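Local coordinates for protein proline dehydrogenase (Bradyrhizobium japonicum USDA 110, PDB 3HAZ) that probably oxidises proline to glutamate in two steps, pairing an FAD-dependent proline dehydrogenase with an NAD-dependent aldehyde dehydrogenase in a single polypeptide, at residues 209-214 / 260-265; 243-248 / 818-823. All coordinates share one frame; numbering follows the deposited sequence.

Contact 1 (209-214 / 260-265); sequences RYFDAY and VPQLLD
Phe211 reaches from helix 204-223 to Gln262 and Asp265 on helix 252-272. On the first helix, Tyr210 just before it is turned elsewhere, its hydroxyl hydrogen-bonded to Asp451, while Phe211 points toward helix 252-272. With CG anti to the backbone N (chi1 175°), the ring extends across the gap, and its rim leads. CE1 lies 3.4 Å from the carbonyl O of Gln262, close to the ring plane, and CZ comes 3.3 Å from OD2 of Asp265. Both oxygens thus face the aromatic C-H edge, whose slight positive charge suits them better than the electron-rich ring face would. The carboxylate is turned 63° from the ring. Gln262 adds a looser touch: its chain bends at chi2 (-80°), bringing OE1 to 3.9 Å from CD1 of Phe211. Asp265 also has a stronger partner on its own helix, since OD1 forms a salt bridge with Arg269. With 7.5 Å between the CA atoms of Phe211 and Gln262, a flat ring can reach the other backbone with its rim. Phe211 and the buried Tyr214 both pack on Leu243 and Leu266. The pair represents packing between neighbouring helices on the outside of the proline dehydrogenase TIM barrel, 204-223 and 252-272, which flank strand 235-238 and the short helix 240-243 in sequence.

Contact 2 (243-248 / 818-823); sequences LHPRFE and ARELKI
Pro245 and Arg246 pack against Glu820 and Leu821 where the proline dehydrogenase and aldehyde dehydrogenase parts of the chain meet. The contact across the two segments is van der Waals in kind. CB of Pro245 lies 3.7 Å from CG of Glu820 and CG of Pro245 lies 3.9 Å from CD of Glu820, so the proline ring, compact and rigid, lies along the outer half of the glutamate. Arg246 contributes its own methylenes: CG is 3.7 Å from the carbonyl O of Glu820 and 3.9 Å from its CB, the two side chains running past each other in opposite directions. At the far end NH1 of Arg246 approaches CD2 of Leu821 at 3.6 Å, a van der Waals touch, oblique to the guanidinium.

Polar interactions shape the arginine from within its own loop. Bends at chi2 (-61°) and chi3 fold the chain back so that the guanidinium grips Glu248 side-on: NE donates to OE2 from above the carboxylate plane, and NH2 donates into the syn lone pair of OE1 at 2.8 Å, forming a salt bridge. Two bonds to two oxygens should restrict rotation of the guanidinium and hold the methylenes against Glu820. The backbone N of Arg246 in turn donates to ND1 of His244 (3.1 Å), a bond that spans Pro245. OE1 of Glu820 forms a salt bridge with NH1 of Arg254.

Arg254 belongs to helix 252-272, which also carries Glu258, the partner of His244 NE2. His832 is hydrogen-bonded to the backbone N of Lys822 and to Glu248 OE2, linking both segments. Leu821 packs on Val783 and Phe787 of helix 775-787, and Glu820 touches Ala204 at the start of helix 204-223, so this junction lies between barrel helices on one side and aldehyde dehydrogenase helices on the other.

How the contacts relate
From the N terminus the chain first passes 209-214 on helix 204-223, then 243-248, and only then 260-265, where contact 1 closes a short loop of 45 residues. Contact 2 begins inside that loop but closes far later, at 818-823, after 569 residues, so the two cross. Contact 1 joins neighbouring helices of the proline dehydrogenase barrel, whereas contact 2 ties the barrel to the aldehyde dehydrogenase part. Their centres are 16 Å apart, yet they meet at Leu243: its CD2 packs 3.8 Å from CA of Phe211, and its CD1 4.0 Å from CD1 of Leu263, so Leu243 sits between helices 204-223 and 252-272.

Contact 1 (209-214 / 260-265)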
ATOM      1  N   ARG A 209      -0.631  23.390  59.132  1.00 20.44           N
ATOM      2  CA  ARG A 209      -1.156  24.590  58.498  1.00 23.37           C
ATOM      3  C   ARG A 209      -2.489  24.285  57.826  1.00 21.60           C
ATOM      4  O   ARG A 209      -3.444  25.042  57.956  1.00 19.36           O
ATOM      5  CB  ARG A 209      -0.166  25.132  57.469  1.00 24.78           C
ATOM      6  CG  ARG A 209      -0.719  26.283  56.656  1.00 28.01           C
ATOM      7  CD  ARG A 209       0.375  26.965  55.858  1.00 26.93           C
ATOM      8  NE  ARG A 209       0.962  26.066  54.872  1.00 25.86           N
ATOM      9  CZ  ARG A 209       0.402  25.783  53.703  1.00 25.44           C
ATOM     10  NH1 ARG A 209      -0.769  26.326  53.377  1.00 26.12           N
ATOM     11  NH2 ARG A 209       1.009  24.958  52.862  1.00 27.95           N
ATOM     12  N   TYR A 210      -2.546  23.171  57.103  1.00 20.97           N
ATOM     13  CA  TYR A 210      -3.778  22.788  56.420  1.00 17.63           C
ATOM     14  C   TYR A 210      -4.881  22.476  57.414  1.00 16.19           C
ATOM     15  O   TYR A 210      -6.027  22.870  57.211  1.00 25.13           O
ATOM     16  CB  TYR A 210      -3.559  21.579  55.503  1.00 20.26           C
ATOM     17  CG  TYR A 210      -2.779  21.886  54.252  1.00 19.91           C
ATOM     18  CD1 TYR A 210      -3.193  22.893  53.388  1.00 14.87           C
ATOM     19  CD2 TYR A 210      -1.631  21.159  53.922  1.00 15.72           C
ATOM     20  CE1 TYR A 210      -2.487  23.179  52.233  1.00 22.33           C
ATOM     21  CE2 TYR A 210      -0.922  21.431  52.768  1.00 21.83           C
ATOM     22  CZ  TYR A 210      -1.357  22.443  51.925  1.00 26.21           C
ATOM     23  OH  TYR A 210      -0.661  22.722  50.774  1.00 27.13           O
ATOM     24  N   PHE A 211      -4.536  21.748  58.477  1.00 19.62           N
ATOM     25  CA  PHE A 211      -5.488  21.503  59.560  1.00 21.24           C
ATOM     26  C   PHE A 211      -6.053  22.824  60.079  1.00 25.74           C
ATOM     27  O   PHE A 211      -7.266  22.983  60.194  1.00 21.75           O
ATOM     28  CB  PHE A 211      -4.850  20.718  60.714  1.00 22.52           C
ATOM     29  CG  PHE A 211      -5.756  20.556  61.902  1.00 25.83           C
ATOM     30  CD1 PHE A 211      -6.526  19.415  62.055  1.00 28.60           C
ATOM     31  CD2 PHE A 211      -5.860  21.563  62.856  1.00 28.60           C
ATOM     32  CE1 PHE A 211      -7.377  19.275  63.147  1.00 34.59           C
ATOM     33  CE2 PHE A 211      -6.707  21.428  63.948  1.00 30.52           C
ATOM     34  CZ  PHE A 211      -7.468  20.285  64.094  1.00 28.96           C
ATOM     35  N   ASP A 212      -5.164  23.767  60.388  1.00 29.37           N
ATOM     36  CA  ASP A 212      -5.579  25.071  60.905  1.00 25.31           C
ATOM     37  C   ASP A 212      -6.459  25.820  59.906  1.00 21.33           C
ATOM     38  O   ASP A 212      -7.463  26.419  60.284  1.00 24.71           O
ATOM     39  CB  ASP A 212      -4.360  25.921  61.273  1.00 27.06           C
ATOM     40  CG  ASP A 212      -3.589  25.361  62.457  1.00 32.33           C
ATOM     41  OD1 ASP A 212      -4.144  24.520  63.196  1.00 33.55           O
ATOM     42  OD2 ASP A 212      -2.424  25.763  62.649  1.00 32.98           O
ATOM     43  N   ALA A 213      -6.081  25.785  58.633  1.00 18.02           N
ATOM     44  CA  ALA A 213      -6.880  26.436  57.594  1.00 22.04           C
ATOM     45  C   ALA A 213      -8.299  25.867  57.524  1.00 27.73           C
ATOM     46  O   ALA A 213      -9.278  26.623  57.453  1.00 26.01           O
ATOM     47  CB  ALA A 213      -6.187  26.342  56.228  1.00 16.58           C
ATOM     48  N   TYR A 214      -8.414  24.541  57.540  1.00 20.23           N
ATOM     49  CA  TYR A 214      -9.731  23.907  57.555  1.00 18.28           C
ATOM     50  C   TYR A 214     -10.514  24.352  58.787  1.00 22.26           C
ATOM     51  O   TYR A 214     -11.688  24.698  58.692  1.00 22.19           O
ATOM     52  CB  TYR A 214      -9.618  22.380  57.595  1.00 17.96           C
ATOM     53  CG  TYR A 214      -9.105  21.711  56.335  1.00 27.23           C
ATOM     54  CD1 TYR A 214      -9.581  22.071  55.080  1.00 31.17           C
ATOM     55  CD2 TYR A 214      -8.172  20.677  56.413  1.00 22.81           C
ATOM     56  CE1 TYR A 214      -9.112  21.433  53.924  1.00 33.54           C
ATOM     57  CE2 TYR A 214      -7.702  20.034  55.274  1.00 18.47           C
ATOM     58  CZ  TYR A 214      -8.171  20.419  54.033  1.00 28.89           C
ATOM     59  OH  TYR A 214      -7.706  19.776  52.911  1.00 27.36           O
ATOM     60  N   VAL A 260      -6.199  10.024  61.829  1.00 28.91           N
ATOM     61  CA  VAL A 260      -7.564   9.889  62.335  1.00 30.11           C
ATOM     62  C   VAL A 260      -7.960  10.930  63.395  1.00 30.16           C
ATOM     63  O   VAL A 260      -9.020  11.547  63.285  1.00 29.15           O
ATOM     64  CB  VAL A 260      -7.844   8.454  62.843  1.00 31.45           C
ATOM     65  CG1 VAL A 260      -9.198   8.384  63.540  1.00 28.59           C
ATOM     66  CG2 VAL A 260      -7.777   7.466  61.683  1.00 29.35           C
ATOM     67  N   PRO A 261      -7.124  11.130  64.427  1.00 32.47           N
ATOM     68  CA  PRO A 261      -7.539  12.122  65.425  1.00 32.70           C
ATOM     69  C   PRO A 261      -7.652  13.509  64.810  1.00 29.86           C
ATOM     70  O   PRO A 261      -8.493  14.302  65.231  1.00 30.11           O
ATOM     71  CB  PRO A 261      -6.402  12.091  66.460  1.00 36.66           C
ATOM     72  CG  PRO A 261      -5.704  10.776  66.238  1.00 30.62           C
ATOM     73  CD  PRO A 261      -5.848  10.482  64.778  1.00 26.97           C
ATOM     74  N   GLN A 262      -6.808  13.799  63.827  1.00 29.67           N
ATOM     75  CA  GLN A 262      -6.858  15.083  63.144  1.00 28.04           C
ATOM     76  C   GLN A 262      -8.170  15.252  62.379  1.00 24.09           C
ATOM     77  O   GLN A 262      -8.848  16.270  62.518  1.00 28.81           O
ATOM     78  CB  GLN A 262      -5.666  15.229  62.191  1.00 29.31           C
ATOM     79  CG  GLN A 262      -4.327  14.866  62.812  1.00 32.01           C
ATOM     80  CD  GLN A 262      -3.743  15.966  63.671  1.00 47.22           C
ATOM     81  OE1 GLN A 262      -4.455  16.849  64.159  1.00 39.39           O
ATOM     82  NE2 GLN A 262      -2.429  15.916  63.868  1.00 57.92           N
ATOM     83  N   LEU A 263      -8.519  14.254  61.570  1.00 25.53           N
ATOM     84  CA  LEU A 263      -9.751  14.292  60.783  1.00 26.43           C
ATOM     85  C   LEU A 263     -10.965  14.310  61.698  1.00 26.45           C
ATOM     86  O   LEU A 263     -11.980  14.927  61.384  1.00 29.75           O
ATOM     87  CB  LEU A 263      -9.848  13.081  59.846  1.00 28.65           C
ATOM     88  CG  LEU A 263     -10.981  13.152  58.811  1.00 26.03           C
ATOM     89  CD1 LEU A 263     -10.742  14.288  57.816  1.00 21.53           C
ATOM     90  CD2 LEU A 263     -11.175  11.830  58.072  1.00 21.27           C
ATOM     91  N   LEU A 264     -10.860  13.614  62.825  1.00 24.54           N
ATOM     92  CA  LEU A 264     -11.941  13.598  63.806  1.00 28.78           C
ATOM     93  C   LEU A 264     -12.171  14.992  64.395  1.00 25.14           C
ATOM     94  O   LEU A 264     -13.305  15.449  64.499  1.00 27.93           O
ATOM     95  CB  LEU A 264     -11.644  12.592  64.923  1.00 24.68           C
ATOM     96  CG  LEU A 264     -12.705  12.517  66.020  1.00 26.59           C
ATOM     97  CD1 LEU A 264     -14.085  12.294  65.426  1.00 28.91           C
ATOM     98  CD2 LEU A 264     -12.372  11.429  67.035  1.00 21.90           C
ATOM     99  N   ASP A 265     -11.087  15.659  64.778  1.00 28.83           N
ATOM    100  CA  ASP A 265     -11.160  17.010  65.329  1.00 31.50           C
ATOM    101  C   ASP A 265     -11.877  17.945  64.359  1.00 29.74           C
ATOM    102  O   ASP A 265     -12.768  18.706  64.750  1.00 28.30           O
ATOM    103  CB  ASP A 265      -9.748  17.526  65.633  1.00 36.99           C
ATOM    104  CG  ASP A 265      -9.745  18.845  66.398  1.00 37.36           C
ATOM    105  OD1 ASP A 265     -10.788  19.527  66.462  1.00 38.55           O
ATOM    106  OD2 ASP A 265      -8.682  19.203  66.937  1.00 39.93           O
TER

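Contact 2 (243-248 / 818-823)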
ATOM      1  N   LEU A 243      -3.560  16.493  55.208  1.00 20.17           N
ATOM      2  CA  LEU A 243      -3.513  16.353  56.664  1.00 19.15           C
ATOM      3  C   LEU A 243      -2.425  15.419  57.182  1.00 27.48           C
ATOM      4  O   LEU A 243      -2.257  15.266  58.398  1.00 26.21           O
ATOM      5  CB  LEU A 243      -4.869  15.885  57.182  1.00 20.31           C
ATOM      6  CG  LEU A 243      -5.981  16.916  57.006  1.00 20.24           C
ATOM      7  CD1 LEU A 243      -7.339  16.262  57.161  1.00 22.02           C
ATOM      8  CD2 LEU A 243      -5.795  18.070  57.991  1.00 19.51           C
ATOM      9  N   HIS A 244      -1.697  14.788  56.266  1.00 21.49           N
ATOM     10  CA  HIS A 244      -0.612  13.887  56.640  1.00 20.42           C
ATOM     11  C   HIS A 244       0.477  13.892  55.557  1.00 21.75           C
ATOM     12  O   HIS A 244       0.165  13.811  54.371  1.00 23.40           O
ATOM     13  CB  HIS A 244      -1.145  12.471  56.860  1.00 20.22           C
ATOM     14  CG  HIS A 244      -0.216  11.598  57.642  1.00 22.42           C
ATOM     15  ND1 HIS A 244       0.896  11.008  57.081  1.00 21.15           N
ATOM     16  CD2 HIS A 244      -0.214  11.240  58.947  1.00 21.28           C
ATOM     17  CE1 HIS A 244       1.537  10.314  58.006  1.00 26.09           C
ATOM     18  NE2 HIS A 244       0.881  10.436  59.147  1.00 25.41           N
ATOM     19  N   PRO A 245       1.752  13.999  55.972  1.00 20.44           N
ATOM     20  CA  PRO A 245       2.917  14.190  55.094  1.00 26.07           C
ATOM     21  C   PRO A 245       3.415  12.905  54.413  1.00 29.02           C
ATOM     22  O   PRO A 245       4.178  12.991  53.450  1.00 22.23           O
ATOM     23  CB  PRO A 245       4.007  14.716  56.047  1.00 27.42           C
ATOM     24  CG  PRO A 245       3.432  14.647  57.446  1.00 28.47           C
ATOM     25  CD  PRO A 245       2.149  13.879  57.386  1.00 28.03           C
ATOM     26  N   ARG A 246       3.025  11.741  54.918  1.00 24.04           N
ATOM     27  CA  ARG A 246       3.290  10.492  54.210  1.00 27.31           C
ATOM     28  C   ARG A 246       1.998   9.703  54.128  1.00 24.31           C
ATOM     29  O   ARG A 246       1.896   8.623  54.715  1.00 22.06           O
ATOM     30  CB  ARG A 246       4.362   9.628  54.904  1.00 20.42           C
ATOM     31  CG  ARG A 246       5.760  10.226  55.014  1.00 21.64           C
ATOM     32  CD  ARG A 246       6.421  10.543  53.674  1.00 19.21           C
ATOM     33  NE  ARG A 246       6.424   9.428  52.727  1.00 25.37           N
ATOM     34  CZ  ARG A 246       7.205   9.365  51.647  1.00 22.90           C
ATOM     35  NH1 ARG A 246       8.077  10.333  51.395  1.00 22.89           N
ATOM     36  NH2 ARG A 246       7.135   8.325  50.825  1.00 25.42           N
ATOM     37  N   PHE A 247       1.015  10.248  53.412  1.00 22.95           N
ATOM     38  CA  PHE A 247      -0.266   9.579  53.216  1.00 18.83           C
ATOM     39  C   PHE A 247      -0.131   8.541  52.106  1.00 25.97           C
ATOM     40  O   PHE A 247      -0.309   8.844  50.923  1.00 23.17           O
ATOM     41  CB  PHE A 247      -1.373  10.592  52.890  1.00 25.80           C
ATOM     42  CG  PHE A 247      -2.747   9.980  52.801  1.00 18.08           C
ATOM     43  CD1 PHE A 247      -3.472  10.040  51.628  1.00 12.99           C
ATOM     44  CD2 PHE A 247      -3.300   9.321  53.893  1.00 22.19           C
ATOM     45  CE1 PHE A 247      -4.726   9.469  51.543  1.00 21.47           C
ATOM     46  CE2 PHE A 247      -4.552   8.748  53.813  1.00 19.04           C
ATOM     47  CZ  PHE A 247      -5.265   8.819  52.639  1.00 23.28           C
ATOM     48  N   GLU A 248       0.186   7.314  52.504  1.00 26.54           N
ATOM     49  CA  GLU A 248       0.551   6.259  51.569  1.00 23.28           C
ATOM     50  C   GLU A 248       0.397   4.896  52.241  1.00 22.36           C
ATOM     51  O   GLU A 248       0.573   4.765  53.458  1.00 26.17           O
ATOM     52  CB  GLU A 248       2.010   6.439  51.130  1.00 21.87           C
ATOM     53  CG  GLU A 248       3.008   6.184  52.269  1.00 25.21           C
ATOM     54  CD  GLU A 248       4.422   6.657  51.961  1.00 29.24           C
ATOM     55  OE1 GLU A 248       4.718   6.951  50.785  1.00 27.55           O
ATOM     56  OE2 GLU A 248       5.238   6.737  52.904  1.00 24.83           O
ATOM     57  N   ALA A 818      12.300  15.535  54.087  1.00 22.82           N
ATOM     58  CA  ALA A 818      13.345  14.584  54.439  1.00 25.74           C
ATOM     59  C   ALA A 818      13.159  14.077  55.867  1.00 30.65           C
ATOM     60  O   ALA A 818      13.447  12.917  56.171  1.00 25.53           O
ATOM     61  CB  ALA A 818      14.726  15.212  54.265  1.00 29.52           C
ATOM     62  N   ARG A 819      12.669  14.949  56.742  1.00 28.03           N
ATOM     63  CA  ARG A 819      12.436  14.570  58.127  1.00 31.22           C
ATOM     64  C   ARG A 819      11.376  13.472  58.239  1.00 29.60           C
ATOM     65  O   ARG A 819      11.359  12.729  59.212  1.00 26.47           O
ATOM     66  CB  ARG A 819      12.027  15.785  58.969  1.00 27.58           C
ATOM     67  CG  ARG A 819      12.061  15.525  60.473  1.00 37.79           C
ATOM     68  CD  ARG A 819      11.469  16.687  61.274  1.00 46.31           C
ATOM     69  NE  ARG A 819      12.090  17.967  60.945  1.00 46.57           N
ATOM     70  N   GLU A 820      10.503  13.365  57.239  1.00 31.56           N
ATOM     71  CA  GLU A 820       9.419  12.383  57.280  1.00 23.68           C
ATOM     72  C   GLU A 820       9.819  10.999  56.778  1.00 30.16           C
ATOM     73  O   GLU A 820       9.018  10.068  56.834  1.00 29.41           O
ATOM     74  CB  GLU A 820       8.205  12.877  56.487  1.00 24.38           C
ATOM     75  CG  GLU A 820       7.514  14.094  57.092  1.00 28.76           C
ATOM     76  CD  GLU A 820       7.091  13.891  58.543  1.00 33.62           C
ATOM     77  OE1 GLU A 820       6.730  12.755  58.921  1.00 33.87           O
ATOM     78  OE2 GLU A 820       7.108  14.878  59.309  1.00 32.36           O
ATOM     79  N   LEU A 821      11.047  10.860  56.285  1.00 23.47           N
ATOM     80  CA  LEU A 821      11.515   9.567  55.800  1.00 22.17           C
ATOM     81  C   LEU A 821      11.853   8.624  56.954  1.00 26.88           C
ATOM     82  O   LEU A 821      12.620   8.971  57.852  1.00 28.41           O
ATOM     83  CB  LEU A 821      12.735   9.732  54.895  1.00 19.76           C
ATOM     84  CG  LEU A 821      12.571  10.654  53.685  1.00 24.71           C
ATOM     85  CD1 LEU A 821      13.872  10.719  52.902  1.00 27.69           C
ATOM     86  CD2 LEU A 821      11.434  10.185  52.793  1.00 25.41           C
ATOM     87  N   LYS A 822      11.279   7.426  56.930  1.00 30.72           N
ATOM     88  CA  LYS A 822      11.637   6.418  57.920  1.00 32.81           C
ATOM     89  C   LYS A 822      12.943   5.737  57.528  1.00 30.82           C
ATOM     90  O   LYS A 822      13.068   5.202  56.429  1.00 24.85           O
ATOM     91  CB  LYS A 822      10.533   5.376  58.088  1.00 33.93           C
ATOM     92  CG  LYS A 822      10.795   4.408  59.239  1.00 41.22           C
ATOM     93  CD  LYS A 822       9.584   3.535  59.516  1.00 47.63           C
ATOM     94  CE  LYS A 822       9.537   3.100  60.972  1.00 50.31           C
ATOM     95  NZ  LYS A 822      10.801   2.439  61.393  1.00 48.62           N
ATOM     96  N   ILE A 823      13.912   5.786  58.435  1.00 27.84           N
ATOM     97  CA  ILE A 823      15.215   5.169  58.250  1.00 25.93           C
ATOM     98  C   ILE A 823      15.239   3.940  59.134  1.00 30.42           C
ATOM     99  O   ILE A 823      14.876   4.019  60.303  1.00 32.62           O
ATOM    100  CB  ILE A 823      16.344   6.103  58.736  1.00 28.23           C
ATOM    101  CG1 ILE A 823      16.271   7.451  58.019  1.00 39.25           C
ATOM    102  CG2 ILE A 823      17.712   5.458  58.540  1.00 29.57           C
ATOM    103  CD1 ILE A 823      17.089   8.532  58.694  1.00 41.42           C
TER